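Local coordinates for RsfP (Uncultured bacterium, PDB 4GLJ), which probably catalyses the phosphorolysis of methylthioadenosine to adenine and methylthioribose 1-phosphate, and binds the dye rhodamine B, at residues V99-Q103 against E104-P108; E282-A286 against E287-R291. All coordinates share one frame; numbering follows the deposited sequence.

Interaction 1 (V99-Q103 against E104-P108). With RHB (N-[9-(2-carboxyphenyl)-6-(diethylamino)-3H-xanthen-3-ylidene]-N-ethylethanaminium), chain C.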
loop_
_atom_site.group_PDB
_atom_site.type_symbol
_atom_site.label_atom_id
_atom_site.label_comp_id
_atom_site.label_asym_id
_atom_site.label_seq_id
_atom_site.Cartn_x
_atom_site.Cartn_y
_atom_site.Cartn_z
ATOM N N VAL A 99 12.855 -4.712 16.636
ATOM C CA VAL A 99 12.694 -5.268 15.286
ATOM C C VAL A 99 12.786 -6.785 15.307
ATOM O O VAL A 99 13.249 -7.435 16.284
ATOM C CB VAL A 99 13.757 -4.745 14.259
ATOM C CG1 VAL A 99 13.567 -3.240 14.048
ATOM C CG2 VAL A 99 15.178 -5.190 14.673
ATOM N N GLY A 100 12.257 -7.362 14.242
ATOM C CA GLY A 100 12.467 -8.775 13.988
ATOM C C GLY A 100 13.621 -8.960 13.060
ATOM O O GLY A 100 13.875 -8.135 12.197
ATOM N N SER A 101 14.326 -10.065 13.190
ATOM C CA SER A 101 15.446 -10.323 12.278
ATOM C C SER A 101 14.999 -11.149 11.079
ATOM O O SER A 101 14.229 -12.127 11.221
ATOM C CB SER A 101 16.548 -11.140 12.990
ATOM O OG SER A 101 17.441 -11.717 12.002
ATOM N N LEU A 102 15.473 -10.778 9.909
ATOM C CA LEU A 102 15.272 -11.597 8.693
ATOM C C LEU A 102 16.546 -12.333 8.277
ATOM O O LEU A 102 16.582 -12.974 7.234
ATOM C CB LEU A 102 14.836 -10.660 7.537
ATOM C CG LEU A 102 13.505 -9.904 7.731
ATOM C CD1 LEU A 102 13.320 -8.785 6.713
ATOM C CD2 LEU A 102 12.333 -10.916 7.682
ATOM N N GLN A 103 17.588 -12.345 9.107
ATOM C CA GLN A 103 18.878 -12.878 8.682
ATOM C C GLN A 103 19.440 -13.704 9.851
ATOM O O GLN A 103 19.420 -13.273 11.036
ATOM C CB GLN A 103 19.860 -11.719 8.332
ATOM C CG GLN A 103 19.460 -10.793 7.183
ATOM C CD GLN A 103 19.323 -11.566 5.863
ATOM O OE1 GLN A 103 19.981 -12.582 5.695
ATOM N NE2 GLN A 103 18.422 -11.124 4.955
ATOM N N GLU A 104 19.927 -14.890 9.515
ATOM C CA GLU A 104 20.562 -15.789 10.517
ATOM C C GLU A 104 21.581 -15.156 11.461
ATOM O O GLU A 104 21.665 -15.456 12.665
ATOM C CB GLU A 104 21.216 -16.955 9.799
ATOM C CG GLU A 104 21.542 -18.043 10.791
ATOM C CD GLU A 104 20.319 -18.431 11.651
ATOM O OE1 GLU A 104 19.210 -18.686 11.073
ATOM O OE2 GLU A 104 20.484 -18.481 12.905
ATOM N N THR A 105 22.405 -14.295 10.899
ATOM C CA THR A 105 23.473 -13.689 11.682
ATOM C C THR A 105 23.011 -12.525 12.560
ATOM O O THR A 105 23.780 -12.058 13.386
ATOM C CB THR A 105 24.517 -13.130 10.740
ATOM O OG1 THR A 105 23.812 -12.336 9.785
ATOM C CG2 THR A 105 25.267 -14.296 10.062
ATOM N N LEU A 106 21.777 -12.024 12.375
ATOM C CA LEU A 106 21.222 -11.012 13.309
ATOM C C LEU A 106 20.353 -11.718 14.342
ATOM O O LEU A 106 19.185 -12.130 14.043
ATOM C CB LEU A 106 20.410 -9.945 12.576
ATOM C CG LEU A 106 21.141 -9.398 11.350
ATOM C CD1 LEU A 106 20.238 -8.479 10.558
ATOM C CD2 LEU A 106 22.368 -8.635 11.769
ATOM N N LYS A 107 20.903 -11.873 15.552
ATOM C CA LYS A 107 20.267 -12.681 16.609
ATOM C C LYS A 107 19.538 -11.847 17.677
ATOM O O LYS A 107 19.886 -10.660 17.913
ATOM C CB LYS A 107 21.349 -13.561 17.327
ATOM C CG LYS A 107 21.767 -14.705 16.441
ATOM C CD LYS A 107 23.194 -15.127 16.735
ATOM C CE LYS A 107 23.533 -16.416 16.002
ATOM N NZ LYS A 107 23.221 -16.429 14.542
ATOM N N PRO A 108 18.541 -12.449 18.361
ATOM C CA PRO A 108 17.902 -11.741 19.502
ATOM C C PRO A 108 18.927 -11.202 20.500
ATOM O O PRO A 108 19.902 -11.883 20.830
ATOM C CB PRO A 108 17.023 -12.810 20.132
ATOM C CG PRO A 108 16.647 -13.668 18.936
ATOM C CD PRO A 108 17.868 -13.728 18.051
HETATM O O2 RHB C . 9.814 -12.319 18.521
HETATM C C26 RHB C . 9.559 -12.248 19.745
HETATM C C19 RHB C . 8.856 -10.996 20.195
HETATM C C14 RHB C . 8.302 -10.190 19.234
HETATM C C15 RHB C . 7.642 -9.024 19.604
HETATM C C16 RHB C . 7.559 -8.632 20.935
HETATM C C17 RHB C . 8.135 -9.435 21.913
HETATM C C18 RHB C . 8.783 -10.605 21.531
HETATM C C9 RHB C . 8.324 -10.584 17.805
HETATM C C8 RHB C . 8.094 -11.993 17.421
HETATM C C13 RHB C . 7.915 -12.921 18.437
HETATM C C12 RHB C . 7.724 -14.256 18.125
HETATM C C11 RHB C . 7.697 -14.676 16.800
HETATM N N1 RHB C . 7.486 -16.067 16.587
HETATM C C35 RHB C . 6.223 -16.504 17.219
HETATM C C36 RHB C . 6.469 -17.283 18.497
HETATM C C22 RHB C . 7.468 -16.455 15.159
HETATM C C23 RHB C . 6.360 -17.458 14.889
HETATM C C10 RHB C . 7.878 -13.728 15.769
HETATM C C7 RHB C . 8.074 -12.359 16.069
HETATM O O1 RHB C . 8.270 -11.384 15.076
HETATM C C1 RHB C . 8.472 -10.030 15.379
HETATM C C2 RHB C . 8.501 -9.596 16.719
HETATM C C6 RHB C . 8.654 -9.054 14.383
HETATM C C5 RHB C . 8.853 -7.721 14.794
HETATM C C4 RHB C . 8.891 -7.316 16.115
HETATM C C3 RHB C . 8.707 -8.268 17.090
HETATM N N2 RHB C . 8.966 -6.708 13.863
HETATM C C24 RHB C . 8.063 -7.194 12.841
HETATM C C25 RHB C . 7.158 -6.049 12.493
HETATM C C33 RHB C . 8.211 -5.574 14.400
HETATM C C34 RHB C . 8.885 -4.990 15.633
HETATM O O3 RHB C . 9.903 -13.158 20.551
HETATM O O HOH W 1 20.018 -15.715 6.858
#
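Ser101 OG, at the end of the strand, lies 2.7 Å from Leu106 O and accepts a nearly straight hydrogen bond of 3.0 Å from Gln103 N. A chi1 of 163° swings the hydroxyl away from the serine's own N and beside its carbonyl carbon, where it meets the N-H two residues on, an ST turn. Serine suits the place because its short arm can reach both partners; an alanine here would probably leave the Gln103 N-H without its acceptor and the strand end less firmly tied to the turn. A type I turn follows, closed by Leu106 N to Gln103 O at 3.0 Å, the donor standing above the carbonyl plane. Leu106 lies alongside Gln103, CD1 packing 3.9 Å from Gln103 CB, while Gln103 NE2 bonds Ala193 O. Lys107 NZ arches back to Glu104 O at 2.6 Å. Upstream, Gly100 lines the rhodamine B pocket, where a beta carbon would clash with the xanthene. Strand 92-101 is flanked here by parallel strand 213-221, through Val99 with Leu219 and Thr221, and by antiparallel strand 195-197, through Gly100 with Ile196; Leu102 rests on Tyr188 of helix 182-190.

Interaction 2 (E282-A286 against E287-R291); sequences EAMSA and ETKTR
Three consecutive carbonyl groups, those of Met284, Ser285 and Ala286, are each met differently by the first helical turn. Over the face of the Met284 carbonyl comes Lys289 NZ, 3.0 Å from its O and 53° out of the plane. Ser285 O is approached end-on by Lys289 N at 2.9 Å, with an almost perfectly straight N-H (179°), and takes a second, weak bond from the same NZ. Ala286 O receives Thr290 N, tilted from the plane, and also Thr290 OG1, so close that the length is doubtful. Bends at chi3 and chi4 curl the lysine back, bringing its ammonium onto the preceding carbonyls. Ser285 is the N-cap: its OG, placed between backbone N and carbonyl carbon (chi1 68°), turns toward the helix start and shares a 2.9 Å hydrogen bond with Thr288 OG1, which also makes a weak bond to Asp131 O. Met284 CB packs 3.8 Å from Lys289 CG and 4.0 Å from Thr288 CG2, the methionine crossing the threonine at about a right angle and resting on Leu277 and Thr279. Met284 and Lys289 occupy hydrophobic-staple positions, though the lysine packs through its carbon chain while NZ binds carbonyls. A positive charge at a helix N terminus would ordinarily be unfavourable; here two carbonyl oxygens probably offset it, and acidic Glu287 in the first turn is probably favourable to the helix dipole.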
loop_
_atom_site.group_PDB
_atom_site.type_symbol
_atom_site.label_atom_id
_atom_site.label_comp_id
_atom_site.label_asym_id
_atom_site.label_seq_id
_atom_site.Cartn_x
_atom_site.Cartn_y
_atom_site.Cartn_z
ATOM N N GLU A 282 6.199 32.647 -0.237
ATOM C CA GLU A 282 5.351 33.821 -0.548
ATOM C C GLU A 282 4.104 33.437 -1.326
ATOM O O GLU A 282 3.146 34.195 -1.336
ATOM C CB GLU A 282 6.133 34.915 -1.295
ATOM C CG GLU A 282 7.162 34.379 -2.270
ATOM C CD GLU A 282 8.465 34.079 -1.555
ATOM O OE1 GLU A 282 8.850 32.879 -1.458
ATOM O OE2 GLU A 282 9.087 35.048 -1.040
ATOM N N ALA A 283 4.105 32.246 -1.928
ATOM C CA ALA A 283 2.963 31.692 -2.644
ATOM C C ALA A 283 2.014 30.913 -1.709
ATOM O O ALA A 283 0.936 30.561 -2.138
ATOM C CB ALA A 283 3.437 30.749 -3.769
ATOM N N MET A 284 2.390 30.605 -0.460
ATOM C CA MET A 284 1.483 29.800 0.389
ATOM C C MET A 284 0.328 30.621 0.940
ATOM O O MET A 284 0.498 31.797 1.194
ATOM C CB MET A 284 2.228 29.141 1.521
ATOM C CG MET A 284 3.287 28.142 0.990
ATOM S SD MET A 284 4.328 27.709 2.366
ATOM C CE MET A 284 5.632 26.678 1.579
ATOM N N SER A 285 -0.818 29.996 1.188
ATOM C CA SER A 285 -1.875 30.681 1.917
ATOM C C SER A 285 -1.490 30.894 3.381
ATOM O O SER A 285 -0.541 30.217 3.884
ATOM C CB SER A 285 -3.152 29.837 1.859
ATOM O OG SER A 285 -2.986 28.656 2.609
ATOM N N ALA A 286 -2.209 31.786 4.059
ATOM C CA ALA A 286 -1.981 32.046 5.526
ATOM C C ALA A 286 -2.143 30.723 6.301
ATOM O O ALA A 286 -1.401 30.398 7.287
ATOM C CB ALA A 286 -2.943 33.069 6.072
ATOM N N GLU A 287 -3.134 29.953 5.874
ATOM C CA GLU A 287 -3.454 28.704 6.602
ATOM C C GLU A 287 -2.295 27.702 6.425
ATOM O O GLU A 287 -1.859 27.002 7.388
ATOM C CB GLU A 287 -4.803 28.131 6.085
ATOM C CG GLU A 287 -5.083 26.736 6.677
ATOM C CD GLU A 287 -6.402 26.071 6.254
ATOM O OE1 GLU A 287 -7.134 26.606 5.393
ATOM O OE2 GLU A 287 -6.709 24.993 6.814
ATOM N N THR A 288 -1.778 27.631 5.195
ATOM C CA THR A 288 -0.657 26.697 4.906
ATOM C C THR A 288 0.627 27.117 5.663
ATOM O O THR A 288 1.274 26.284 6.337
ATOM C CB THR A 288 -0.426 26.627 3.382
ATOM O OG1 THR A 288 -1.638 26.109 2.789
ATOM C CG2 THR A 288 0.777 25.720 3.007
ATOM N N LYS A 289 0.999 28.396 5.530
ATOM C CA LYS A 289 2.209 28.869 6.224
ATOM C C LYS A 289 2.122 28.589 7.726
ATOM O O LYS A 289 3.112 28.269 8.338
ATOM C CB LYS A 289 2.401 30.375 6.068
ATOM C CG LYS A 289 3.147 30.756 4.821
ATOM C CD LYS A 289 3.535 32.254 4.844
ATOM C CE LYS A 289 2.339 33.230 4.836
ATOM N NZ LYS A 289 1.227 32.996 3.851
ATOM N N THR A 290 0.929 28.745 8.300
ATOM C CA THR A 290 0.728 28.635 9.737
ATOM C C THR A 290 0.907 27.171 10.088
ATOM O O THR A 290 1.604 26.853 11.054
ATOM C CB THR A 290 -0.675 29.114 10.169
ATOM O OG1 THR A 290 -0.897 30.458 9.706
ATOM C CG2 THR A 290 -0.837 29.035 11.688
ATOM N N ARG A 291 0.313 26.278 9.301
ATOM C CA ARG A 291 0.415 24.841 9.569
ATOM C C ARG A 291 1.885 24.376 9.429
ATOM O O ARG A 291 2.334 23.443 10.101
ATOM C CB ARG A 291 -0.459 24.089 8.549
ATOM C CG ARG A 291 -0.736 22.631 8.879
ATOM C CD ARG A 291 -1.681 21.912 7.895
ATOM N NE ARG A 291 -1.245 22.052 6.502
ATOM C CZ ARG A 291 -1.830 22.845 5.608
ATOM N NH1 ARG A 291 -2.923 23.580 5.887
ATOM N NH2 ARG A 291 -1.324 22.893 4.403
#

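From the N terminus, interaction 1 comes first: it turns the chain as strand 92-101 ends, within the loop leading to strand 111-119, and so belongs to the central sheet and the wall of a dye pocket. Interaction 2 follows in the loop after helix 237-263, where the chain passes into the short helix 286-291 near the C terminus. Each contact is local, the first closing a turn and the second opening a helix; the two run in series, neither nesting nor crossing. The centres of interactions 1 and 2 lie about 45 Å apart, on opposite sides of the chain's centre. Their nearest atoms are about 29 Å apart. One therefore shapes a strand exit, the other a helix entry at the periphery.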